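Local coordinates for putative secreted endoglycosylceramidase (Rhodococcus hoagii, PDB 6JYZ), which probably hydrolyses the O-glycosidic link between sugar and ceramide in galactose-type glycosphingolipids, as a family 5 glycoside hydrolase, at residues D36-L41 / P410-G415; R105-V110 / A205-N210; G163-N168 / A175-A180; G195-T200 / G238-R243; L384-C389 / G396-F401. All blocks are in the same frame, centred on the assembly; numbering follows the deposited sequence.

Interaction 1 (D36-L41 / P410-G415). With IPA (isopropyl alcohol), chain C.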
# COMPACT_ATOMS: atom_id res chain seq x y z
N ASP A 36 -14.77 -18.62 1.70
CA ASP A 36 -16.17 -18.92 1.40
C ASP A 36 -16.34 -18.84 -0.14
O ASP A 36 -17.47 -18.99 -0.66
CB ASP A 36 -17.12 -17.93 2.10
CG ASP A 36 -16.94 -17.61 3.59
OD1 ASP A 36 -16.73 -18.58 4.34
OD2 ASP A 36 -17.06 -16.34 4.00
N GLY A 37 -15.28 -18.57 -0.91
CA GLY A 37 -15.31 -18.53 -2.36
C GLY A 37 -15.67 -17.15 -2.95
O GLY A 37 -15.72 -17.09 -4.18
N ARG A 38 -15.90 -16.14 -2.15
CA ARG A 38 -16.31 -14.85 -2.70
C ARG A 38 -15.12 -14.06 -3.22
O ARG A 38 -14.02 -14.15 -2.66
CB ARG A 38 -16.96 -14.02 -1.62
CG ARG A 38 -18.16 -14.81 -1.08
CD ARG A 38 -18.90 -14.08 0.00
NE ARG A 38 -18.04 -13.71 1.10
CZ ARG A 38 -18.40 -12.86 2.01
NH1 ARG A 38 -19.61 -12.29 1.96
NH2 ARG A 38 -17.58 -12.50 3.00
N THR A 39 -15.29 -13.40 -4.35
CA THR A 39 -14.29 -12.47 -4.86
C THR A 39 -14.28 -11.23 -3.98
O THR A 39 -15.34 -10.63 -3.72
CB THR A 39 -14.67 -12.08 -6.28
OG1 THR A 39 -14.74 -13.27 -7.06
CG2 THR A 39 -13.65 -11.14 -6.87
N VAL A 40 -13.09 -10.81 -3.53
CA VAL A 40 -12.97 -9.71 -2.61
C VAL A 40 -12.28 -8.54 -3.28
O VAL A 40 -11.15 -8.71 -3.76
CB VAL A 40 -12.26 -10.18 -1.31
CG1 VAL A 40 -12.01 -8.98 -0.40
CG2 VAL A 40 -13.13 -11.22 -0.60
N LEU A 41 -12.84 -7.34 -3.18
CA LEU A 41 -12.16 -6.14 -3.61
C LEU A 41 -11.70 -5.42 -2.36
O LEU A 41 -12.51 -4.99 -1.52
CB LEU A 41 -13.12 -5.24 -4.43
CG LEU A 41 -13.60 -5.81 -5.78
CD1 LEU A 41 -14.51 -4.81 -6.45
CD2 LEU A 41 -12.39 -6.13 -6.70
N PRO A 410 -18.69 -3.51 -4.62
CA PRO A 410 -18.92 -4.78 -3.91
C PRO A 410 -17.65 -5.15 -3.14
O PRO A 410 -16.57 -5.36 -3.76
CB PRO A 410 -19.23 -5.80 -5.02
CG PRO A 410 -18.46 -5.23 -6.24
CD PRO A 410 -18.50 -3.72 -6.10
N ARG A 411 -17.74 -5.25 -1.84
CA ARG A 411 -16.64 -5.74 -1.00
C ARG A 411 -16.37 -7.21 -1.24
O ARG A 411 -15.20 -7.66 -1.36
CB ARG A 411 -16.95 -5.51 0.48
CG ARG A 411 -17.12 -4.04 0.87
CD ARG A 411 -17.82 -3.98 2.25
NE ARG A 411 -17.13 -4.72 3.31
CZ ARG A 411 -16.38 -4.19 4.29
NH1 ARG A 411 -16.21 -2.91 4.42
NH2 ARG A 411 -15.81 -5.06 5.10
N ALA A 412 -17.42 -8.01 -1.32
CA ALA A 412 -17.32 -9.45 -1.48
C ALA A 412 -18.51 -9.93 -2.28
O ALA A 412 -19.66 -9.52 -1.97
CB ALA A 412 -17.25 -10.16 -0.13
N ALA A 413 -18.27 -10.73 -3.31
CA ALA A 413 -19.38 -11.17 -4.15
C ALA A 413 -19.04 -12.48 -4.77
O ALA A 413 -17.91 -12.62 -5.31
CB ALA A 413 -19.68 -10.17 -5.19
N PRO A 414 -19.87 -13.52 -4.71
CA PRO A 414 -19.51 -14.82 -5.25
C PRO A 414 -19.51 -14.82 -6.77
O PRO A 414 -20.47 -14.35 -7.42
CB PRO A 414 -20.63 -15.77 -4.73
CG PRO A 414 -21.75 -14.89 -4.60
CD PRO A 414 -21.25 -13.50 -4.14
N GLY A 415 -18.47 -15.30 -7.41
CA GLY A 415 -18.44 -15.38 -8.87
C GLY A 415 -18.61 -14.01 -9.49
O GLY A 415 -19.22 -13.92 -10.54
C1 IPA C . -14.90 -8.18 2.44
C2 IPA C . -16.04 -8.60 3.36
C3 IPA C . -15.62 -9.00 4.74
O2 IPA C . -16.94 -7.50 3.56
O HOH W 1 -15.80 -15.74 -6.52
O HOH W 2 -16.50 -8.11 -4.74
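Thr39 O has three partners: Ala413 N donates to it at 3.0 Å, water 2 donates to it and to Pro410 O, and Ala412 offers its CA-H, with Ala412 CA 3.2 Å from Thr39 O. The return bond, Thr39 N to Ala413 O at 2.9 Å, completes an antiparallel hydrogen-bonded pair. Leu41 N to Arg411 O, 3.0 Å, continues the ladder to the corner where Arg411 and Ala412 both face Glu433 in a classic beta bulge. Ala412 is small enough for its methyl to sit against the flat guanidinium of Arg38: Ala412 CB is 3.6 Å from Arg38 CZ, over the centre of one face. Bending at chi3 (-56°) turns that group over the alanine, while its nitrogens form salt bridges with Asp34 and Glu433. Arg411 aims NE (2.8 Å) and NH2 at O2 of an isopropanol, probably from the crystallisation liquor, and NH2 also holds Gly117 O. A leucine in place of Arg411 would probably leave Gly117 O without this donor and the alcohol without two of its bonds. Since every direct bond between the segments is main chain to main chain, the first strand of the family's (beta/alpha)8 barrel and strand 409-414, which also pairs with 431-437 of the C-terminal beta region, are joined mainly by backbone pairing, while two carboxylates probably balance the buried charge of Arg38.

Interaction 2 (R105-V110 / A205-N210)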
# COMPACT_ATOMS: atom_id res chain seq x y z
N ARG A 105 1.69 -2.27 19.07
CA ARG A 105 1.01 -1.17 18.39
C ARG A 105 0.49 -1.63 17.05
O ARG A 105 -0.63 -1.21 16.65
CB ARG A 105 2.00 -0.03 18.15
CG ARG A 105 2.50 0.62 19.45
CD ARG A 105 3.61 1.62 19.31
NE ARG A 105 3.16 2.77 18.55
CZ ARG A 105 3.98 3.57 17.90
NH1 ARG A 105 5.28 3.30 17.79
NH2 ARG A 105 3.48 4.61 17.27
N ILE A 106 1.22 -2.45 16.30
CA ILE A 106 0.70 -3.02 15.04
C ILE A 106 -0.55 -3.82 15.33
O ILE A 106 -1.58 -3.70 14.61
CB ILE A 106 1.78 -3.88 14.38
CG1 ILE A 106 2.99 -3.03 14.00
CG2 ILE A 106 1.20 -4.56 13.13
CD1 ILE A 106 4.17 -3.84 13.47
N ARG A 107 -0.55 -4.67 16.36
CA ARG A 107 -1.69 -5.51 16.64
C ARG A 107 -2.87 -4.66 17.05
O ARG A 107 -4.00 -5.00 16.61
CB ARG A 107 -1.31 -6.49 17.77
CG ARG A 107 -2.43 -7.49 18.05
CD ARG A 107 -2.03 -8.55 19.08
NE ARG A 107 -1.03 -9.46 18.49
CZ ARG A 107 0.25 -9.56 18.83
NH1 ARG A 107 0.78 -8.74 19.71
NH2 ARG A 107 1.00 -10.40 18.11
N GLU A 108 -2.69 -3.60 17.77
CA GLU A 108 -3.80 -2.70 18.07
C GLU A 108 -4.38 -2.09 16.81
O GLU A 108 -5.61 -1.99 16.69
CB GLU A 108 -3.32 -1.63 19.07
CG GLU A 108 -4.42 -0.63 19.45
CD GLU A 108 -3.77 0.47 20.26
OE1 GLU A 108 -2.89 1.20 19.78
OE2 GLU A 108 -4.06 0.50 21.46
N ALA A 109 -3.53 -1.66 15.87
CA ALA A 109 -4.04 -1.14 14.60
C ALA A 109 -4.77 -2.22 13.82
O ALA A 109 -5.86 -1.92 13.22
CB ALA A 109 -2.86 -0.60 13.78
N VAL A 110 -4.31 -3.45 13.78
CA VAL A 110 -4.98 -4.52 13.10
C VAL A 110 -6.35 -4.73 13.72
O VAL A 110 -7.34 -4.97 13.01
CB VAL A 110 -4.16 -5.81 13.13
CG1 VAL A 110 -4.93 -7.01 12.64
CG2 VAL A 110 -2.90 -5.65 12.25
N ALA A 205 5.55 -12.38 10.94
CA ALA A 205 4.47 -13.23 10.45
C ALA A 205 4.01 -14.15 11.56
O ALA A 205 2.81 -14.48 11.63
CB ALA A 205 4.96 -14.04 9.25
N ALA A 206 4.91 -14.67 12.36
CA ALA A 206 4.50 -15.54 13.47
C ALA A 206 3.50 -14.82 14.38
O ALA A 206 2.59 -15.51 14.91
CB ALA A 206 5.72 -16.05 14.26
N GLU A 207 3.61 -13.53 14.57
CA GLU A 207 2.72 -12.76 15.45
C GLU A 207 1.33 -12.64 14.92
O GLU A 207 0.43 -12.22 15.69
CB GLU A 207 3.34 -11.38 15.64
CG GLU A 207 4.66 -11.34 16.35
CD GLU A 207 4.60 -11.71 17.79
OE1 GLU A 207 3.61 -11.46 18.48
OE2 GLU A 207 5.60 -12.27 18.26
N PHE A 208 1.09 -12.98 13.63
CA PHE A 208 -0.22 -12.82 13.02
C PHE A 208 -0.64 -14.07 12.29
O PHE A 208 -1.62 -14.03 11.51
CB PHE A 208 -0.21 -11.58 12.10
CG PHE A 208 -0.10 -10.31 12.86
CD1 PHE A 208 -1.22 -9.80 13.57
CD2 PHE A 208 1.11 -9.65 12.99
CE1 PHE A 208 -1.09 -8.64 14.32
CE2 PHE A 208 1.24 -8.52 13.76
CZ PHE A 208 0.13 -8.01 14.45
N ARG A 209 -0.00 -15.20 12.56
CA ARG A 209 -0.20 -16.38 11.75
C ARG A 209 -1.63 -16.97 11.81
O ARG A 209 -1.99 -17.71 10.88
CB ARG A 209 0.85 -17.47 12.07
CG ARG A 209 0.69 -18.05 13.47
CD ARG A 209 1.89 -18.95 13.68
NE ARG A 209 1.82 -19.65 14.98
CZ ARG A 209 2.29 -19.19 16.13
NH1 ARG A 209 2.72 -17.95 16.23
NH2 ARG A 209 2.27 -19.98 17.21
N ASN A 210 -2.36 -16.62 12.90
CA ASN A 210 -3.72 -17.12 12.96
C ASN A 210 -4.75 -16.00 12.82
O ASN A 210 -5.90 -16.21 13.12
CB ASN A 210 -3.96 -17.91 14.29
CG ASN A 210 -3.53 -19.37 14.17
OD1 ASN A 210 -4.11 -20.07 13.35
ND2 ASN A 210 -2.46 -19.71 14.86
O HOH W 3 -2.09 -11.37 16.59
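Arg107 NH2 makes a salt bridge with Glu207 OE1 at 2.8 Å, meeting the anti lone pair of the carboxylate, and the same nitrogen donates to Glu207 O at 3.1 Å. Both oxygens lie close to the guanidinium plane, so one flat group serves a charged and a neutral acceptor of the same residue, although guanidinium and carboxylate planes are turned 58° apart. Glu207 O is gripped a second time by water 3, which in turn accepts from Arg107 NE. Arginine suits the position because its aliphatic chain passes round the edge of the Phe208 ring before ending in several donors: CG stands opposite the backbone N (chi1 -175°), its CB is 3.9 Å from Phe208 CZ, and a bend at chi3 (-70°) brings the guanidinium round with Phe208 CZ on the side of one face. In the (beta/alpha)8 barrel of family 5 enzymes this joins helix 100-115 to the end of helix 193-206, two helices of the layer outside the strands. Phe208 is the wedge between them. Its CZ lies 3.8 Å from Ile106 CG2, the two side chains crossing at about a right angle, and Phe208 CE1 comes to 4.1 Å from Val110 CG2; the ring also touches Leu122 and Val214 of the barrel strands. A type I turn from Ala206 to Arg209 presents Glu207 and Phe208 together. Closing the turn, Arg209 NH1 bonds back to Ala206 O at 2.8 Å, and Arg209 pairs through its backbone with Phe256.

Interaction 3 (G163-N168 / A175-A180)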
# COMPACT_ATOMS: atom_id res chain seq x y z
N GLY A 163 30.47 5.40 2.82
CA GLY A 163 30.90 6.78 2.86
C GLY A 163 30.42 7.57 1.66
O GLY A 163 30.76 8.75 1.58
N TRP A 164 29.64 7.00 0.74
CA TRP A 164 29.28 7.73 -0.48
C TRP A 164 28.37 8.91 -0.16
O TRP A 164 27.60 8.88 0.83
CB TRP A 164 28.59 6.74 -1.43
CG TRP A 164 29.46 5.69 -2.03
CD1 TRP A 164 30.67 5.27 -1.58
CD2 TRP A 164 29.17 4.89 -3.16
NE1 TRP A 164 31.15 4.29 -2.41
CE2 TRP A 164 30.25 4.01 -3.39
CE3 TRP A 164 28.09 4.82 -4.05
CZ2 TRP A 164 30.29 3.11 -4.46
CZ3 TRP A 164 28.11 3.96 -5.12
CH2 TRP A 164 29.22 3.11 -5.32
N THR A 165 28.38 9.93 -1.00
CA THR A 165 27.63 11.13 -0.68
C THR A 165 26.13 10.86 -0.57
O THR A 165 25.55 10.10 -1.36
CB THR A 165 27.91 12.22 -1.73
OG1 THR A 165 27.14 13.37 -1.36
CG2 THR A 165 27.55 11.87 -3.12
N THR A 166 25.56 11.50 0.43
CA THR A 166 24.12 11.49 0.67
C THR A 166 23.37 12.51 -0.17
O THR A 166 22.13 12.58 -0.13
CB THR A 166 23.83 11.78 2.15
OG1 THR A 166 24.35 13.08 2.45
CG2 THR A 166 24.47 10.74 3.02
N CYS A 167 24.07 13.31 -0.95
CA CYS A 167 23.41 14.26 -1.85
C CYS A 167 22.90 13.59 -3.09
O CYS A 167 23.27 12.45 -3.39
CB CYS A 167 24.38 15.39 -2.16
SG CYS A 167 24.99 16.18 -0.64
N ASN A 168 21.95 14.21 -3.76
CA ASN A 168 21.27 13.54 -4.86
C ASN A 168 21.16 14.39 -6.13
O ASN A 168 21.43 15.60 -6.11
CB ASN A 168 19.88 13.06 -4.39
CG ASN A 168 19.02 14.18 -3.87
OD1 ASN A 168 18.87 15.19 -4.55
ND2 ASN A 168 18.42 14.01 -2.69
N ALA A 175 17.94 9.21 -5.88
CA ALA A 175 19.09 9.44 -6.76
C ALA A 175 20.32 9.92 -6.00
O ALA A 175 21.00 10.84 -6.41
CB ALA A 175 18.66 10.46 -7.83
N SER A 176 20.62 9.26 -4.88
CA SER A 176 21.75 9.56 -4.05
C SER A 176 22.67 8.37 -4.08
O SER A 176 22.25 7.20 -3.92
CB SER A 176 21.13 9.84 -2.70
OG SER A 176 21.82 9.26 -1.67
N PRO A 177 23.99 8.56 -4.28
CA PRO A 177 24.95 7.45 -4.19
C PRO A 177 24.82 6.69 -2.86
O PRO A 177 24.88 5.48 -2.90
CB PRO A 177 26.32 8.17 -4.38
CG PRO A 177 25.92 9.35 -5.33
CD PRO A 177 24.60 9.85 -4.71
N ALA A 178 24.62 7.38 -1.73
CA ALA A 178 24.55 6.66 -0.47
C ALA A 178 23.37 5.70 -0.42
O ALA A 178 23.50 4.58 0.09
CB ALA A 178 24.44 7.65 0.67
N VAL A 179 22.21 6.16 -0.93
CA VAL A 179 21.02 5.31 -0.87
C VAL A 179 21.22 4.12 -1.77
O VAL A 179 20.92 2.98 -1.39
CB VAL A 179 19.79 6.12 -1.33
CG1 VAL A 179 18.54 5.25 -1.53
CG2 VAL A 179 19.50 7.23 -0.30
N ALA A 180 21.75 4.34 -2.99
CA ALA A 180 21.98 3.24 -3.89
C ALA A 180 22.97 2.22 -3.31
O ALA A 180 22.79 1.00 -3.43
CB ALA A 180 22.46 3.76 -5.25
O HOH W 4 20.54 10.58 0.56
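One direct hydrogen bond crosses this contact, from Ala178 N to Thr165 O at 2.9 Å. Water 4 adds an indirect link, donating to Thr166 O and accepting from Ser176 OG. Weaker polar contacts follow: Cys167 O, buried and with no N-H or O-H partner in the model, meets Ser176 CA at 3.3 Å and Pro177 CD at 3.2 Å, while a bent CA-H...O contact joins Asn168 CA to Ala175 O. The segment 163-168 runs nearly antiparallel to 175-178, alongside the start of helix 177-187, where Ser176 is the N-cap, its OG accepting from Val179 N. Proline fits the first turn that follows, needing no N-H there. On the loop side an ST turn, Cys167 N to Thr165 OG1 at 3.1 Å, fixes the bend, and the disulfide from Cys167 to Cys141 ties it to an earlier part of the same long connection. Apolar contacts complete it. Thr165 places OG1 opposite its backbone N (chi1 180°), which turns the methyl CG2 to Pro177 CG at 3.7 Å, side by side. The side chains of Trp164 and Pro177 cross obliquely, Trp164 CE3 3.8 Å from Pro177 CB, and Thr166 CG2 touches the Ala178 methyl, while Thr166 OG1 bonds Thr135.

Interaction 4 (G195-T200 / G238-R243)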
# COMPACT_ATOMS: atom_id res chain seq x y z
N GLY A 195 19.71 -11.04 5.78
CA GLY A 195 19.26 -12.16 6.64
C GLY A 195 18.57 -11.59 7.88
O GLY A 195 17.59 -12.20 8.35
N HIS A 196 18.98 -10.44 8.37
CA HIS A 196 18.26 -9.80 9.47
C HIS A 196 16.83 -9.41 9.10
O HIS A 196 15.92 -9.62 9.88
CB HIS A 196 19.00 -8.57 9.98
CG HIS A 196 20.11 -8.90 10.91
ND1 HIS A 196 21.43 -9.08 10.65
CD2 HIS A 196 19.98 -8.90 12.23
CE1 HIS A 196 22.09 -9.31 11.82
NE2 HIS A 196 21.20 -9.18 12.78
N LEU A 197 16.64 -8.78 7.94
CA LEU A 197 15.27 -8.44 7.55
C LEU A 197 14.43 -9.70 7.32
O LEU A 197 13.24 -9.74 7.69
CB LEU A 197 15.25 -7.52 6.31
CG LEU A 197 13.83 -7.11 5.90
CD1 LEU A 197 13.07 -6.47 7.07
CD2 LEU A 197 13.87 -6.17 4.69
N VAL A 198 15.01 -10.74 6.70
CA VAL A 198 14.27 -11.97 6.51
C VAL A 198 13.81 -12.55 7.85
O VAL A 198 12.64 -12.93 7.99
CB VAL A 198 15.16 -12.97 5.71
CG1 VAL A 198 14.57 -14.35 5.71
CG2 VAL A 198 15.34 -12.49 4.26
N GLN A 199 14.71 -12.59 8.84
CA GLN A 199 14.33 -13.10 10.16
C GLN A 199 13.30 -12.19 10.80
O GLN A 199 12.36 -12.70 11.43
CB GLN A 199 15.59 -13.23 10.99
CG GLN A 199 15.24 -13.59 12.46
CD GLN A 199 16.48 -13.85 13.29
OE1 GLN A 199 17.22 -12.95 13.65
NE2 GLN A 199 16.71 -15.10 13.50
N THR A 200 13.42 -10.88 10.68
CA THR A 200 12.43 -9.96 11.23
C THR A 200 11.04 -10.22 10.60
O THR A 200 10.03 -10.25 11.31
CB THR A 200 12.90 -8.50 11.05
OG1 THR A 200 14.07 -8.34 11.85
CG2 THR A 200 11.81 -7.50 11.40
N GLY A 238 13.91 -10.21 -6.56
CA GLY A 238 13.22 -11.50 -6.48
C GLY A 238 13.96 -12.45 -5.56
O GLY A 238 13.30 -13.24 -4.84
N ARG A 239 15.29 -12.46 -5.56
CA ARG A 239 16.04 -13.36 -4.68
C ARG A 239 15.73 -13.06 -3.23
O ARG A 239 15.54 -14.00 -2.42
CB ARG A 239 17.53 -13.19 -4.93
CG ARG A 239 18.37 -14.28 -4.30
CD ARG A 239 19.88 -14.00 -4.47
NE ARG A 239 20.28 -13.95 -5.88
CZ ARG A 239 20.65 -15.01 -6.59
NH1 ARG A 239 20.58 -16.23 -6.08
NH2 ARG A 239 21.02 -14.86 -7.85
N PHE A 240 15.59 -11.80 -2.86
CA PHE A 240 15.19 -11.42 -1.53
C PHE A 240 13.75 -11.90 -1.28
O PHE A 240 13.47 -12.50 -0.20
CB PHE A 240 15.28 -9.91 -1.34
CG PHE A 240 14.43 -9.41 -0.19
CD1 PHE A 240 14.73 -9.80 1.12
CD2 PHE A 240 13.33 -8.61 -0.40
CE1 PHE A 240 13.95 -9.35 2.23
CE2 PHE A 240 12.54 -8.20 0.67
CZ PHE A 240 12.82 -8.56 1.96
N TYR A 241 12.82 -11.69 -2.18
CA TYR A 241 11.47 -12.14 -1.94
C TYR A 241 11.44 -13.65 -1.69
O TYR A 241 10.70 -14.10 -0.79
CB TYR A 241 10.56 -11.83 -3.11
CG TYR A 241 10.30 -10.37 -3.39
CD1 TYR A 241 10.34 -9.40 -2.41
CD2 TYR A 241 9.96 -9.95 -4.67
CE1 TYR A 241 10.10 -8.05 -2.70
CE2 TYR A 241 9.65 -8.65 -4.99
CZ TYR A 241 9.70 -7.71 -3.99
OH TYR A 241 9.41 -6.39 -4.21
N GLN A 242 12.20 -14.43 -2.46
CA GLN A 242 12.18 -15.89 -2.27
C GLN A 242 12.66 -16.22 -0.87
O GLN A 242 12.06 -17.10 -0.20
CB GLN A 242 13.04 -16.50 -3.36
CG GLN A 242 13.11 -18.03 -3.21
CD GLN A 242 13.94 -18.61 -4.34
OE1 GLN A 242 15.12 -18.30 -4.44
NE2 GLN A 242 13.27 -19.41 -5.14
N ARG A 243 13.72 -15.59 -0.40
CA ARG A 243 14.20 -15.86 0.97
C ARG A 243 13.16 -15.45 2.00
O ARG A 243 12.93 -16.21 2.96
CB ARG A 243 15.49 -15.06 1.22
CG ARG A 243 16.72 -15.61 0.54
CD ARG A 243 17.95 -14.78 0.96
NE ARG A 243 18.31 -14.93 2.40
CZ ARG A 243 19.43 -14.38 3.05
NH1 ARG A 243 20.21 -13.55 2.40
NH2 ARG A 243 19.75 -14.68 4.31
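Phe240 throws its ring out nearly opposite the backbone N (chi1 159°), which carries the far end of the phenyl to Leu197 and Val198, while Arg243 bends at chi3 (67°) to bring one face of its guanidinium toward Val198 CG2. These are neighbouring helices, 193-206 and 230-251, in the outer layer of the family 5 (beta/alpha)8 barrel; the axes of the short segments pass 10.3 Å apart at 41°, both running broadly the same way. No hydrogen bond crosses between the segments, and the join is made by side chains meeting between the two helices. Leu197 CD2 meets Phe240 CZ at 3.8 Å, the two side chains crossing at about a right angle. Val198, one step on, has its two methyls divided: CG2 approaches Phe240 CE1 at 4.0 Å as the side chains slide past each other in opposite directions, and CG1 rests 3.7 Å from the carbonyl oxygen of Arg243, Arg243 O. The branched valine therefore serves ring and backbone at once, with CG2 also over one face of the Arg243 guanidinium. Outside the segments, Phe186 packs edge-to-face with Phe240, and Leu197 leans on Trp88. Asp189 is the second-shell anchor: one carboxylate oxygen forms a salt bridge with Arg243 NH1 and the other accepts from Gly195 N, so it ties the arginine's end to the neighbouring helix. Glycine suits that spot because a CB on it would be crowded by the guanidinium; even Gly195 CA lies only 3.5 Å from Arg243 NH2.

Interaction 5 (L384-C389 / G396-F401)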
# COMPACT_ATOMS: atom_id res chain seq x y z
N LEU A 384 -6.14 13.74 1.25
CA LEU A 384 -7.38 13.09 1.62
C LEU A 384 -7.82 13.73 2.90
O LEU A 384 -8.86 14.41 2.89
CB LEU A 384 -7.22 11.56 1.70
CG LEU A 384 -8.47 10.81 2.15
CD1 LEU A 384 -9.73 11.20 1.34
CD2 LEU A 384 -8.28 9.29 2.09
N ASN A 385 -7.19 13.48 4.03
CA ASN A 385 -7.41 14.28 5.23
C ASN A 385 -6.45 15.45 5.21
O ASN A 385 -5.26 15.26 5.04
CB ASN A 385 -7.15 13.43 6.46
CG ASN A 385 -8.21 12.37 6.54
OD1 ASN A 385 -9.38 12.65 6.89
ND2 ASN A 385 -7.89 11.13 6.15
N ARG A 386 -7.00 16.65 5.34
CA ARG A 386 -6.23 17.86 5.35
C ARG A 386 -5.82 18.19 6.78
O ARG A 386 -6.63 18.10 7.73
CB ARG A 386 -7.24 18.95 4.96
CG ARG A 386 -6.57 20.33 4.90
CD ARG A 386 -7.57 21.45 4.59
NE ARG A 386 -8.11 21.24 3.23
CZ ARG A 386 -9.34 20.78 2.93
NH1 ARG A 386 -10.21 20.48 3.87
NH2 ARG A 386 -9.70 20.71 1.66
N ILE A 387 -4.50 18.38 6.93
CA ILE A 387 -3.91 18.73 8.23
C ILE A 387 -3.36 20.13 8.06
O ILE A 387 -2.61 20.46 7.14
CB ILE A 387 -2.83 17.70 8.66
CG1 ILE A 387 -3.54 16.42 9.10
CG2 ILE A 387 -1.85 18.24 9.72
CD1 ILE A 387 -2.61 15.16 9.47
N ASP A 388 -3.76 21.00 9.00
CA ASP A 388 -3.22 22.34 9.04
C ASP A 388 -1.81 22.33 9.67
O ASP A 388 -1.59 21.61 10.67
CB ASP A 388 -4.21 23.25 9.81
CG ASP A 388 -3.85 24.72 9.63
OD1 ASP A 388 -3.54 25.13 8.47
OD2 ASP A 388 -3.80 25.42 10.67
N CYS A 389 -0.93 23.16 9.12
CA CYS A 389 0.43 23.27 9.68
C CYS A 389 0.79 24.69 10.10
O CYS A 389 0.42 25.63 9.40
CB CYS A 389 1.42 22.80 8.63
SG CYS A 389 1.18 21.03 8.26
N GLY A 396 -11.03 18.69 7.99
CA GLY A 396 -11.84 18.18 6.90
C GLY A 396 -11.07 17.36 5.86
O GLY A 396 -9.88 17.01 6.00
N LEU A 397 -11.82 17.00 4.84
CA LEU A 397 -11.38 16.13 3.75
C LEU A 397 -11.15 16.98 2.52
O LEU A 397 -11.76 18.04 2.29
CB LEU A 397 -12.49 15.15 3.39
CG LEU A 397 -12.75 14.03 4.41
CD1 LEU A 397 -14.10 13.34 4.13
CD2 LEU A 397 -11.68 12.96 4.38
N VAL A 398 -10.31 16.46 1.61
CA VAL A 398 -10.12 17.04 0.30
C VAL A 398 -11.23 16.44 -0.54
O VAL A 398 -11.15 15.31 -1.05
CB VAL A 398 -8.72 16.67 -0.24
CG1 VAL A 398 -8.54 17.17 -1.67
CG2 VAL A 398 -7.60 17.24 0.65
N GLU A 399 -12.35 17.17 -0.63
CA GLU A 399 -13.61 16.53 -1.02
C GLU A 399 -13.60 16.04 -2.46
O GLU A 399 -14.22 14.99 -2.71
CB GLU A 399 -14.75 17.55 -0.82
CG GLU A 399 -15.04 17.84 0.65
CD GLU A 399 -15.66 16.71 1.48
OE1 GLU A 399 -16.02 15.60 0.90
OE2 GLU A 399 -15.78 16.93 2.75
N GLY A 400 -12.95 16.75 -3.39
CA GLY A 400 -12.92 16.33 -4.77
C GLY A 400 -12.29 14.94 -4.97
O GLY A 400 -12.65 14.22 -5.88
N PHE A 401 -11.29 14.61 -4.09
CA PHE A 401 -10.69 13.28 -4.16
C PHE A 401 -11.53 12.32 -3.33
O PHE A 401 -11.75 11.20 -3.76
CB PHE A 401 -9.24 13.36 -3.68
CG PHE A 401 -8.31 14.10 -4.61
CD1 PHE A 401 -8.54 14.24 -5.97
CD2 PHE A 401 -7.16 14.65 -4.07
CE1 PHE A 401 -7.61 14.88 -6.79
CE2 PHE A 401 -6.21 15.26 -4.90
CZ PHE A 401 -6.47 15.39 -6.26
O HOH W 5 -9.72 15.20 8.16
O HOH W 6 -12.55 20.01 0.13
O HOH W 7 -12.96 20.36 3.20
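Leu384 and Leu397 lie side by side and point the same way, Leu384 CD1 4.0 Å from Leu397 CD2, across a beta hairpin of strands 385-387 and 394-397. Asn385 runs alongside Leu397 too, in the non-hydrogen-bonded pair, and brings its OD1 to 3.4 Å from Leu397 CD2; water 5 donates to both this OD1 and Gly396 O, while Asn385 ND2 is held by Trp362 O. Backbone bonds flank the pair: Val398 N to Leu384 O at 2.8 Å and Arg386 N to Gly396 O at 3.0 Å. Arg386 lies over the partner strand. Its chain leaves fully extended from the backbone N (chi1 -180°) and bends at chi3 (-64°), bringing one face of the guanidinium over Val398 CG2 and its NH1 near Gly396, where the positive phi favours glycine. Arg386 NH1 bonds Gln395 O, makes a weak bond to Leu397 O at 3.3 Å, and reaches that same oxygen again through water 7. A serine in place of Arg386 would probably leave Gln395 O without this donor and uncover Val398 CG2. Beyond the hairpin, the disulfide of Cys389 with Cys366 anchors the first strand. Val398 occupies the N-cap position of helix 399-405, and at that helix start water 6, weakly held by Arg386 NH2, accepts from Glu399 N at 2.9 Å.

Overall arrangement
Interactions 2 and 4 are the closest related: both use helix 193-206, their centres about 19 Å apart and nearest atoms about 5 Å, so this barrel helix is tied to helices 100-115 and 230-251. Interaction 3 precedes it in the chain, its centre about 24 Å from that of interaction 4; a polyether, probably from the crystallisation liquor, lies beside its Ala175. Interaction 1, at the start of the first barrel strand, lies about 46 Å between centres from interaction 3, across the chain's centre; it holds the isopropanol, whereas family 5 active sites lie at the strands' C-terminal ends. Interaction 5 leads through helix 399-405 into the strand of interaction 1, about 31 Å away between centres.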